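Local coordinates for protein alpha-1,2-mannosidase (PDB 2WW2) that hydrolyses alpha-mannosides with inversion of anomeric configuration, as a calcium-dependent family 92 glycoside hydrolase of a human gut symbiont, at residues R299-F304 with G323-D328; P177-N182 with V311-Y316; Y438-E443 with K495-N500. One frame throughout, in Å; residues are numbered along the deposited sequence.

Interaction 1 (R299-F304 with G323-D328); sequences REFYEF and GYMYTD
Asp328 OD2 accepts the N-H of Arg299 NE at 2.6 Å in a buried salt bridge and also bonds the hydroxyl of Tyr77. This closes one end of an antiparallel strand pair, 299-304 beside 326-330, in a five-stranded sheet of the catalytic domain. OD2 lies in the guanidinium plane but is met on its own anti side, the two flat groups standing 77° apart. A bend of the arginine chain at chi3 (67°) swings NE round to the carboxylate. Arg299 and Thr327 form a hydrogen-bonded pair, Arg299 N to Thr327 O at 3.0 Å and Thr327 N to Arg299 O at 3.0 Å. Phe301 N then donates to Met325 O at 2.8 Å, and the edge of the Tyr302 ring also meets that carbonyl oxygen. Phe301 CD1 rests on the Thr327 methyl CG2, while Thr327 OG1 bonds Pro373 O.

Tyr302, Tyr324 and Tyr326 form an aromatic cluster. Tyr324 stands edge-to-face on Tyr302, planes 73° apart, with its CD1 3.5 Å above the centre of the Tyr302 ring. Tyr302 in turn points its edge at the face of Tyr326 in an offset edge-to-face pair, CE2 of Tyr302 lying 3.9 Å from CE2 of Tyr326. Glu300 CA makes a CH-pi contact over one face of the Tyr326 ring, offset toward the rim. Tyr326 OH bonds Arg352 NE from helix 347-364 and, at 2.6 Å, a water in the plane of its ring, which donates to Glu300 OE2.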
loop_
_atom_site.group_PDB
_atom_site.type_symbol
_atom_site.label_atom_id
_atom_site.label_comp_id
_atom_site.label_asym_id
_atom_site.label_seq_id
_atom_site.Cartn_x
_atom_site.Cartn_y
_atom_site.Cartn_z
ATOM N N ARG A 299 2.772 38.993 -7.363
ATOM C CA ARG A 299 3.468 40.010 -8.146
ATOM C C ARG A 299 2.902 41.404 -7.891
ATOM O O ARG A 299 1.689 41.582 -7.631
ATOM C CB ARG A 299 3.399 39.702 -9.649
ATOM C CG ARG A 299 1.998 39.953 -10.269
ATOM C CD ARG A 299 2.008 39.632 -11.782
ATOM N NE ARG A 299 2.210 38.195 -11.983
ATOM C CZ ARG A 299 3.385 37.619 -12.221
ATOM N NH1 ARG A 299 4.500 38.345 -12.350
ATOM N NH2 ARG A 299 3.444 36.305 -12.356
ATOM N N GLU A 300 3.790 42.396 -7.946
ATOM C CA GLU A 300 3.376 43.804 -8.004
ATOM C C GLU A 300 2.540 43.956 -9.276
ATOM O O GLU A 300 2.897 43.416 -10.317
ATOM C CB GLU A 300 4.608 44.718 -8.067
ATOM C CG GLU A 300 5.533 44.555 -6.850
ATOM C CD GLU A 300 6.937 45.124 -7.047
ATOM O OE1 GLU A 300 7.255 45.629 -8.151
ATOM O OE2 GLU A 300 7.731 45.032 -6.086
ATOM N N PHE A 301 1.417 44.667 -9.182
ATOM C CA PHE A 301 0.561 44.895 -10.342
ATOM C C PHE A 301 0.398 46.405 -10.593
ATOM O O PHE A 301 -0.514 46.854 -11.310
ATOM C CB PHE A 301 -0.795 44.227 -10.107
ATOM C CG PHE A 301 -1.505 43.842 -11.372
ATOM C CD1 PHE A 301 -1.033 42.796 -12.154
ATOM C CD2 PHE A 301 -2.661 44.510 -11.771
ATOM C CE1 PHE A 301 -1.699 42.433 -13.337
ATOM C CE2 PHE A 301 -3.335 44.134 -12.937
ATOM C CZ PHE A 301 -2.832 43.094 -13.724
ATOM N N TYR A 302 1.288 47.187 -9.989
ATOM C CA TYR A 302 1.287 48.629 -10.166
ATOM C C TYR A 302 2.477 49.062 -11.016
ATOM O O TYR A 302 3.437 48.281 -11.259
ATOM C CB TYR A 302 1.305 49.357 -8.813
ATOM C CG TYR A 302 2.445 48.964 -7.889
ATOM C CD1 TYR A 302 3.648 49.669 -7.887
ATOM C CD2 TYR A 302 2.313 47.890 -7.022
ATOM C CE1 TYR A 302 4.692 49.307 -7.045
ATOM C CE2 TYR A 302 3.350 47.519 -6.173
ATOM C CZ TYR A 302 4.525 48.232 -6.188
ATOM O OH TYR A 302 5.531 47.859 -5.339
ATOM N N GLU A 303 2.412 50.311 -11.442
ATOM C CA GLU A 303 3.341 50.879 -12.389
ATOM C C GLU A 303 3.594 52.318 -11.944
ATOM O O GLU A 303 2.866 52.854 -11.103
ATOM C CB GLU A 303 2.718 50.818 -13.802
ATOM C CG GLU A 303 2.104 49.427 -14.098
ATOM C CD GLU A 303 1.625 49.242 -15.537
ATOM O OE1 GLU A 303 2.279 49.746 -16.466
ATOM O OE2 GLU A 303 0.604 48.554 -15.731
ATOM N N PHE A 304 4.631 52.941 -12.477
ATOM C CA PHE A 304 4.909 54.318 -12.104
ATOM C C PHE A 304 4.659 55.230 -13.280
ATOM O O PHE A 304 5.294 55.096 -14.322
ATOM C CB PHE A 304 6.333 54.460 -11.578
ATOM C CG PHE A 304 6.564 53.712 -10.297
ATOM C CD1 PHE A 304 6.164 54.261 -9.085
ATOM C CD2 PHE A 304 7.171 52.465 -10.303
ATOM C CE1 PHE A 304 6.371 53.581 -7.899
ATOM C CE2 PHE A 304 7.375 51.768 -9.124
ATOM C CZ PHE A 304 6.966 52.338 -7.911
ATOM N N GLY A 323 -2.007 54.158 -6.281
ATOM C CA GLY A 323 -1.654 53.315 -5.167
ATOM C C GLY A 323 -1.101 51.969 -5.610
ATOM O O GLY A 323 -0.468 51.873 -6.661
ATOM N N TYR A 324 -1.354 50.946 -4.802
ATOM C CA TYR A 324 -0.735 49.633 -4.985
ATOM C C TYR A 324 -1.764 48.547 -5.197
ATOM O O TYR A 324 -2.846 48.559 -4.612
ATOM C CB TYR A 324 0.145 49.260 -3.783
ATOM C CG TYR A 324 1.198 50.299 -3.465
ATOM C CD1 TYR A 324 2.247 50.535 -4.343
ATOM C CD2 TYR A 324 1.135 51.056 -2.290
ATOM C CE1 TYR A 324 3.214 51.489 -4.066
ATOM C CE2 TYR A 324 2.105 52.018 -2.009
ATOM C CZ TYR A 324 3.138 52.219 -2.901
ATOM O OH TYR A 324 4.111 53.162 -2.649
ATOM N N MET A 325 -1.394 47.595 -6.039
ATOM C CA MET A 325 -2.181 46.406 -6.240
ATOM C C MET A 325 -1.180 45.270 -6.426
ATOM O O MET A 325 -0.087 45.489 -6.972
ATOM C CB MET A 325 -3.089 46.561 -7.474
ATOM C CG MET A 325 -3.967 45.330 -7.761
ATOM S SD MET A 325 -4.974 44.755 -6.384
ATOM C CE MET A 325 -6.018 46.207 -6.059
ATOM N N TYR A 326 -1.532 44.086 -5.930
ATOM C CA TYR A 326 -0.761 42.851 -6.178
ATOM C C TYR A 326 -1.724 41.815 -6.691
ATOM O O TYR A 326 -2.931 41.921 -6.472
ATOM C CB TYR A 326 -0.159 42.286 -4.870
ATOM C CG TYR A 326 1.094 42.990 -4.427
ATOM C CD1 TYR A 326 2.344 42.367 -4.554
ATOM C CD2 TYR A 326 1.041 44.289 -3.911
ATOM C CE1 TYR A 326 3.506 43.033 -4.162
ATOM C CE2 TYR A 326 2.198 44.957 -3.516
ATOM C CZ TYR A 326 3.425 44.314 -3.632
ATOM O OH TYR A 326 4.567 44.989 -3.248
ATOM N N THR A 327 -1.199 40.753 -7.281
ATOM C CA THR A 327 -2.072 39.659 -7.652
ATOM C C THR A 327 -1.289 38.368 -7.861
ATOM O O THR A 327 -0.101 38.313 -7.551
ATOM C CB THR A 327 -2.879 39.996 -8.916
ATOM O OG1 THR A 327 -3.861 38.972 -9.100
ATOM C CG2 THR A 327 -1.953 40.052 -10.151
ATOM N N ASP A 328 -1.974 37.343 -8.371
ATOM C CA ASP A 328 -1.404 36.021 -8.581
ATOM C C ASP A 328 -0.999 35.346 -7.290
ATOM O O ASP A 328 0.186 35.161 -6.999
ATOM C CB ASP A 328 -0.264 36.091 -9.588
ATOM C CG ASP A 328 -0.787 36.387 -10.977
ATOM O OD1 ASP A 328 -1.802 35.751 -11.351
ATOM O OD2 ASP A 328 -0.221 37.264 -11.658
HETATM O O HOH W 1 6.927 44.078 -3.828
#

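Interaction 2 (P177-N182 with V311-Y316); sequences PDNFAN and VYYSPY
Tyr313 drives its hydroxyl into the type I turn formed by Pro177 to Phe180, and most of the contact is gathered round that one oxygen. With CG anti to the backbone N (chi1 170°), the ring leaves the end of its strand in the direction of the turn. Pro177 comes at it tip to tip: Pro177 CG lies 3.2 Å from Tyr313 OH, and CB and CD of the same proline flank the oxygen as well. Pro177 also leans on the chain beyond the tyrosine, CD standing 3.5 Å from Pro315 O.

Asn179 slides past the tyrosine in the opposite direction and accepts its hydrogen bond, Tyr313 OH to Asn179 OD1 being 2.6 Å. OD1 lies at the ring edge, in its plane, although the amide and ring planes are 44° apart. The other end of that amide is held too, ND2 bonding Gly318 O. Phe180 crosses Tyr313 at about a right angle; Tyr313 CE2 approaches the edge of the phenylalanine ring, 4.1 Å from Phe180 CD1. A phenylalanine in place of Tyr313 would lack the hydroxyl and would probably leave Asn179 OD1 without its donor and a gap beside Pro177.

After the tyrosine the chain bends through an ST turn, Tyr316 N bonding Ser314 OG at 3.0 Å, and that hydroxyl is also hydrogen-bonded to Glu363 OE1. The contact joins the loop between strands 164-169 and 182-188 of the N-terminal domain to the end of catalytic-domain strand 310-313, which lies between strands 299-304 and 320-322, with helix 347-364 packed against Tyr312 and Tyr316.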
loop_
_atom_site.group_PDB
_atom_site.type_symbol
_atom_site.label_atom_id
_atom_site.label_comp_id
_atom_site.label_asym_id
_atom_site.label_seq_id
_atom_site.Cartn_x
_atom_site.Cartn_y
_atom_site.Cartn_z
ATOM N N PRO A 177 -11.579 42.183 -15.998
ATOM C CA PRO A 177 -12.657 43.084 -16.432
ATOM C C PRO A 177 -12.835 43.059 -17.958
ATOM O O PRO A 177 -11.970 42.549 -18.688
ATOM C CB PRO A 177 -12.158 44.471 -15.992
ATOM C CG PRO A 177 -11.080 44.170 -14.915
ATOM C CD PRO A 177 -10.432 42.923 -15.443
ATOM N N ASP A 178 -13.936 43.636 -18.434
ATOM C CA ASP A 178 -14.272 43.586 -19.855
ATOM C C ASP A 178 -13.289 44.327 -20.743
ATOM O O ASP A 178 -13.275 44.100 -21.939
ATOM C CB ASP A 178 -15.662 44.186 -20.105
ATOM C CG ASP A 178 -16.784 43.266 -19.693
ATOM O OD1 ASP A 178 -16.515 42.087 -19.360
ATOM O OD2 ASP A 178 -17.944 43.728 -19.730
ATOM N N ASN A 179 -12.506 45.247 -20.188
ATOM C CA ASN A 179 -11.602 46.058 -21.008
ATOM C C ASN A 179 -10.163 45.592 -20.899
ATOM O O ASN A 179 -9.245 46.325 -21.250
ATOM C CB ASN A 179 -11.685 47.544 -20.624
ATOM C CG ASN A 179 -11.285 47.803 -19.173
ATOM O OD1 ASN A 179 -10.992 46.872 -18.423
ATOM N ND2 ASN A 179 -11.277 49.072 -18.776
ATOM N N PHE A 180 -9.979 44.374 -20.409
ATOM C CA PHE A 180 -8.630 43.864 -20.144
ATOM C C PHE A 180 -7.732 43.772 -21.391
ATOM O O PHE A 180 -8.172 43.315 -22.452
ATOM C CB PHE A 180 -8.718 42.491 -19.475
ATOM C CG PHE A 180 -7.407 41.784 -19.403
ATOM C CD1 PHE A 180 -6.496 42.096 -18.396
ATOM C CD2 PHE A 180 -7.070 40.841 -20.351
ATOM C CE1 PHE A 180 -5.249 41.457 -18.330
ATOM C CE2 PHE A 180 -5.826 40.172 -20.287
ATOM C CZ PHE A 180 -4.915 40.497 -19.281
ATOM N N ALA A 181 -6.466 44.173 -21.231
ATOM C CA ALA A 181 -5.411 43.948 -22.233
ATOM C C ALA A 181 -4.055 44.189 -21.610
ATOM O O ALA A 181 -3.937 44.989 -20.677
ATOM C CB ALA A 181 -5.564 44.884 -23.427
ATOM N N ASN A 182 -3.038 43.505 -22.145
ATOM C CA ASN A 182 -1.665 43.865 -21.876
ATOM C C ASN A 182 -1.094 44.532 -23.143
ATOM O O ASN A 182 -1.157 43.960 -24.237
ATOM C CB ASN A 182 -0.855 42.627 -21.431
ATOM C CG ASN A 182 0.590 42.952 -21.136
ATOM O OD1 ASN A 182 0.949 43.410 -20.028
ATOM N ND2 ASN A 182 1.439 42.708 -22.112
ATOM N N VAL A 311 0.612 53.747 -9.896
ATOM C CA VAL A 311 -0.759 53.613 -10.353
ATOM C C VAL A 311 -0.957 52.164 -10.792
ATOM O O VAL A 311 0.016 51.436 -11.040
ATOM C CB VAL A 311 -1.077 54.559 -11.544
ATOM C CG1 VAL A 311 -1.134 56.008 -11.082
ATOM C CG2 VAL A 311 -0.035 54.401 -12.664
ATOM N N TYR A 312 -2.210 51.730 -10.865
ATOM C CA TYR A 312 -2.477 50.396 -11.366
ATOM C C TYR A 312 -3.796 50.325 -12.095
ATOM O O TYR A 312 -4.760 51.034 -11.770
ATOM C CB TYR A 312 -2.432 49.350 -10.231
ATOM C CG TYR A 312 -3.470 49.565 -9.132
ATOM C CD1 TYR A 312 -4.720 48.953 -9.207
ATOM C CD2 TYR A 312 -3.197 50.370 -8.029
ATOM C CE1 TYR A 312 -5.679 49.151 -8.211
ATOM C CE2 TYR A 312 -4.162 50.584 -7.015
ATOM C CZ TYR A 312 -5.399 49.961 -7.119
ATOM O OH TYR A 312 -6.368 50.140 -6.145
ATOM N N TYR A 313 -3.813 49.464 -13.103
ATOM C CA TYR A 313 -5.042 48.976 -13.697
ATOM C C TYR A 313 -5.660 48.008 -12.698
ATOM O O TYR A 313 -5.013 47.043 -12.288
ATOM C CB TYR A 313 -4.728 48.211 -14.989
ATOM C CG TYR A 313 -5.925 47.454 -15.566
ATOM C CD1 TYR A 313 -6.919 48.126 -16.267
ATOM C CD2 TYR A 313 -6.035 46.068 -15.434
ATOM C CE1 TYR A 313 -8.005 47.442 -16.824
ATOM C CE2 TYR A 313 -7.124 45.372 -15.979
ATOM C CZ TYR A 313 -8.105 46.064 -16.666
ATOM O OH TYR A 313 -9.175 45.383 -17.219
ATOM N N SER A 314 -6.904 48.244 -12.297
ATOM C CA SER A 314 -7.537 47.319 -11.372
ATOM C C SER A 314 -8.097 46.102 -12.092
ATOM O O SER A 314 -8.958 46.248 -12.973
ATOM C CB SER A 314 -8.688 48.007 -10.631
ATOM O OG SER A 314 -9.384 47.041 -9.864
ATOM N N PRO A 315 -7.644 44.887 -11.706
ATOM C CA PRO A 315 -8.254 43.734 -12.347
ATOM C C PRO A 315 -9.584 43.406 -11.688
ATOM O O PRO A 315 -10.186 42.392 -12.038
ATOM C CB PRO A 315 -7.237 42.603 -12.108
ATOM C CG PRO A 315 -6.594 42.964 -10.790
ATOM C CD PRO A 315 -6.599 44.503 -10.734
ATOM N N TYR A 316 -10.029 44.250 -10.747
ATOM C CA TYR A 316 -11.335 44.080 -10.108
ATOM C C TYR A 316 -12.426 44.975 -10.695
ATOM O O TYR A 316 -13.573 44.536 -10.820
ATOM C CB TYR A 316 -11.253 44.249 -8.577
ATOM C CG TYR A 316 -10.327 43.210 -7.961
ATOM C CD1 TYR A 316 -10.782 41.923 -7.694
ATOM C CD2 TYR A 316 -8.987 43.502 -7.714
ATOM C CE1 TYR A 316 -9.936 40.962 -7.182
ATOM C CE2 TYR A 316 -8.141 42.550 -7.188
ATOM C CZ TYR A 316 -8.626 41.284 -6.923
ATOM O OH TYR A 316 -7.804 40.320 -6.414
#

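Interaction 3 (Y438-E443 with K495-N500); sequences YPEVPE and KDAKGN
Glu440 OE2 accepts the backbone N-H of Ala497 at 2.9 Å, in a nearly straight bond (161° at the hydrogen) whose donor lies well above the carboxylate plane. The glutamate chain bends at chi2 (86°), carrying CD round to the turn. A second bond ties the backbones: Tyr438 N to Lys495 O, 3.0 Å. Between the two, Tyr438 O receives a CA-H...O contact from Asp496 CA at 3.2 Å.

The segment 495-500 owes its shape to a type I turn from Asp496 to Gly499 combined with an Asx turn. Asp496 OD1 takes the N-H of Lys498, Lys498 N to Asp496 OD1 being 2.8 Å, and that of Asn500, Asn500 N to Asp496 OD1 being 3.0 Å, the donors arriving from opposite faces of the carboxylate. The two carboxylates come fairly close, with Glu440 OE2 5.0 Å from Asp496 OD1, so each is likely to feel some repulsion from the other.

Packing is thin at this surface site. The methyl CB of Ala497 lies against the carboxylate, 3.3 Å from Glu440 OE2, and Tyr429 of helix 427-433 touches both residues. Pro439, which follows a cis peptide bond, lays its CB over one face of the Tyr438 ring, offset toward the rim. The Tyr438 side chain also touches Ala444 at the start of helix 444-465, whose N-cap is Glu443. Lys495 NZ bonds Asn483 O, and the lysine makes a cation-pi contact with Trp501.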
loop_
_atom_site.group_PDB
_atom_site.type_symbol
_atom_site.label_atom_id
_atom_site.label_comp_id
_atom_site.label_asym_id
_atom_site.label_seq_id
_atom_site.Cartn_x
_atom_site.Cartn_y
_atom_site.Cartn_z
ATOM N N TYR A 438 -22.106 18.583 5.192
ATOM C CA TYR A 438 -21.912 17.828 3.946
ATOM C C TYR A 438 -22.999 16.745 3.949
ATOM O O TYR A 438 -23.287 16.189 4.985
ATOM C CB TYR A 438 -20.510 17.191 3.927
ATOM C CG TYR A 438 -20.222 16.407 2.662
ATOM C CD1 TYR A 438 -19.706 17.041 1.532
ATOM C CD2 TYR A 438 -20.494 15.051 2.585
ATOM C CE1 TYR A 438 -19.462 16.338 0.366
ATOM C CE2 TYR A 438 -20.261 14.327 1.404
ATOM C CZ TYR A 438 -19.746 14.979 0.314
ATOM O OH TYR A 438 -19.508 14.285 -0.842
ATOM N N PRO A 439 -23.584 16.413 2.780
ATOM C CA PRO A 439 -23.221 16.785 1.419
ATOM C C PRO A 439 -23.825 18.111 0.952
ATOM O O PRO A 439 -23.692 18.456 -0.219
ATOM C CB PRO A 439 -23.785 15.623 0.588
ATOM C CG PRO A 439 -25.051 15.219 1.362
ATOM C CD PRO A 439 -24.782 15.551 2.822
ATOM N N GLU A 440 -24.476 18.849 1.848
ATOM C CA GLU A 440 -25.051 20.149 1.493
ATOM C C GLU A 440 -24.039 21.112 0.873
ATOM O O GLU A 440 -24.373 21.873 -0.028
ATOM C CB GLU A 440 -25.677 20.807 2.716
ATOM C CG GLU A 440 -26.954 20.116 3.208
ATOM C CD GLU A 440 -26.682 18.969 4.167
ATOM O OE1 GLU A 440 -25.504 18.584 4.328
ATOM O OE2 GLU A 440 -27.656 18.450 4.761
ATOM N N VAL A 441 -22.807 21.100 1.379
ATOM C CA VAL A 441 -21.762 21.978 0.847
ATOM C C VAL A 441 -20.520 21.144 0.567
ATOM O O VAL A 441 -20.062 20.414 1.438
ATOM C CB VAL A 441 -21.410 23.104 1.863
ATOM C CG1 VAL A 441 -20.320 24.019 1.305
ATOM C CG2 VAL A 441 -22.653 23.916 2.243
ATOM N N PRO A 442 -19.980 21.223 -0.661
ATOM C CA PRO A 442 -18.742 20.506 -0.978
ATOM C C PRO A 442 -17.604 20.880 -0.031
ATOM O O PRO A 442 -17.466 22.049 0.332
ATOM C CB PRO A 442 -18.394 21.002 -2.387
ATOM C CG PRO A 442 -19.710 21.397 -2.984
ATOM C CD PRO A 442 -20.548 21.913 -1.829
ATOM N N GLU A 443 -16.800 19.900 0.370
ATOM C CA GLU A 443 -15.601 20.183 1.157
ATOM C C GLU A 443 -15.891 20.845 2.513
ATOM O O GLU A 443 -15.078 21.588 3.048
ATOM C CB GLU A 443 -14.618 21.008 0.312
ATOM C CG GLU A 443 -14.195 20.236 -0.934
ATOM C CD GLU A 443 -13.441 21.074 -1.960
ATOM O OE1 GLU A 443 -12.597 21.921 -1.592
ATOM O OE2 GLU A 443 -13.683 20.850 -3.163
ATOM N N LYS A 495 -20.928 16.025 9.247
ATOM C CA LYS A 495 -22.348 15.814 9.550
ATOM C C LYS A 495 -23.192 16.504 8.489
ATOM O O LYS A 495 -22.750 17.486 7.898
ATOM C CB LYS A 495 -22.723 16.444 10.901
ATOM C CG LYS A 495 -22.082 15.847 12.137
ATOM C CD LYS A 495 -22.310 16.793 13.321
ATOM C CE LYS A 495 -21.832 16.199 14.624
ATOM N NZ LYS A 495 -21.666 17.269 15.677
ATOM N N ASP A 496 -24.407 16.013 8.254
ATOM C CA ASP A 496 -25.352 16.722 7.388
ATOM C C ASP A 496 -26.020 17.870 8.156
ATOM O O ASP A 496 -25.681 18.120 9.307
ATOM C CB ASP A 496 -26.380 15.755 6.777
ATOM C CG ASP A 496 -27.305 15.143 7.812
ATOM O OD1 ASP A 496 -27.369 15.658 8.952
ATOM O OD2 ASP A 496 -27.983 14.140 7.473
ATOM N N ALA A 497 -26.951 18.581 7.528
ATOM C CA ALA A 497 -27.570 19.741 8.175
ATOM C C ALA A 497 -28.452 19.349 9.365
ATOM O O ALA A 497 -28.821 20.196 10.182
ATOM C CB ALA A 497 -28.371 20.572 7.153
ATOM N N LYS A 498 -28.779 18.064 9.473
ATOM C CA LYS A 498 -29.583 17.588 10.599
ATOM C C LYS A 498 -28.732 17.018 11.731
ATOM O O LYS A 498 -29.260 16.547 12.729
ATOM C CB LYS A 498 -30.599 16.554 10.129
ATOM C CG LYS A 498 -31.696 17.148 9.264
ATOM C CD LYS A 498 -33.017 16.407 9.458
ATOM C CE LYS A 498 -33.086 15.099 8.659
ATOM N NZ LYS A 498 -33.279 15.324 7.192
ATOM N N GLY A 499 -27.412 17.051 11.575
ATOM C CA GLY A 499 -26.539 16.629 12.663
ATOM C C GLY A 499 -26.142 15.167 12.621
ATOM O O GLY A 499 -25.490 14.679 13.538
ATOM N N ASN A 500 -26.535 14.467 11.557
ATOM C CA ASN A 500 -26.192 13.060 11.384
ATOM C C ASN A 500 -24.765 12.905 10.865
ATOM O O ASN A 500 -24.436 13.464 9.822
ATOM C CB ASN A 500 -27.135 12.409 10.363
ATOM C CG ASN A 500 -28.613 12.522 10.754
ATOM O OD1 ASN A 500 -29.456 12.929 9.947
ATOM N ND2 ASN A 500 -28.923 12.171 11.982
#

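In the fold
Interactions 1 and 2 both reach the same sheet, their centres 11 Å apart. Strand 299-304 of interaction 1 and strand 310-313 of interaction 2 are neighbours in it and probably joined by a hydrogen bond, Glu303 N to Val311 O at 2.7 Å; Tyr312 packs on Met325 and Tyr302. The same sheet carries the tyrosine cluster and the strand whose end meets the N-terminal domain. At the far end of interaction 1, Asp328 O bonds a glycerol, probably from the crystallisation liquor, which may mark a pocket. Interaction 3 is remote, a contact between two surface loops with its centre 39 Å from each of the others and its nearest atoms about 19 Å from interaction 1.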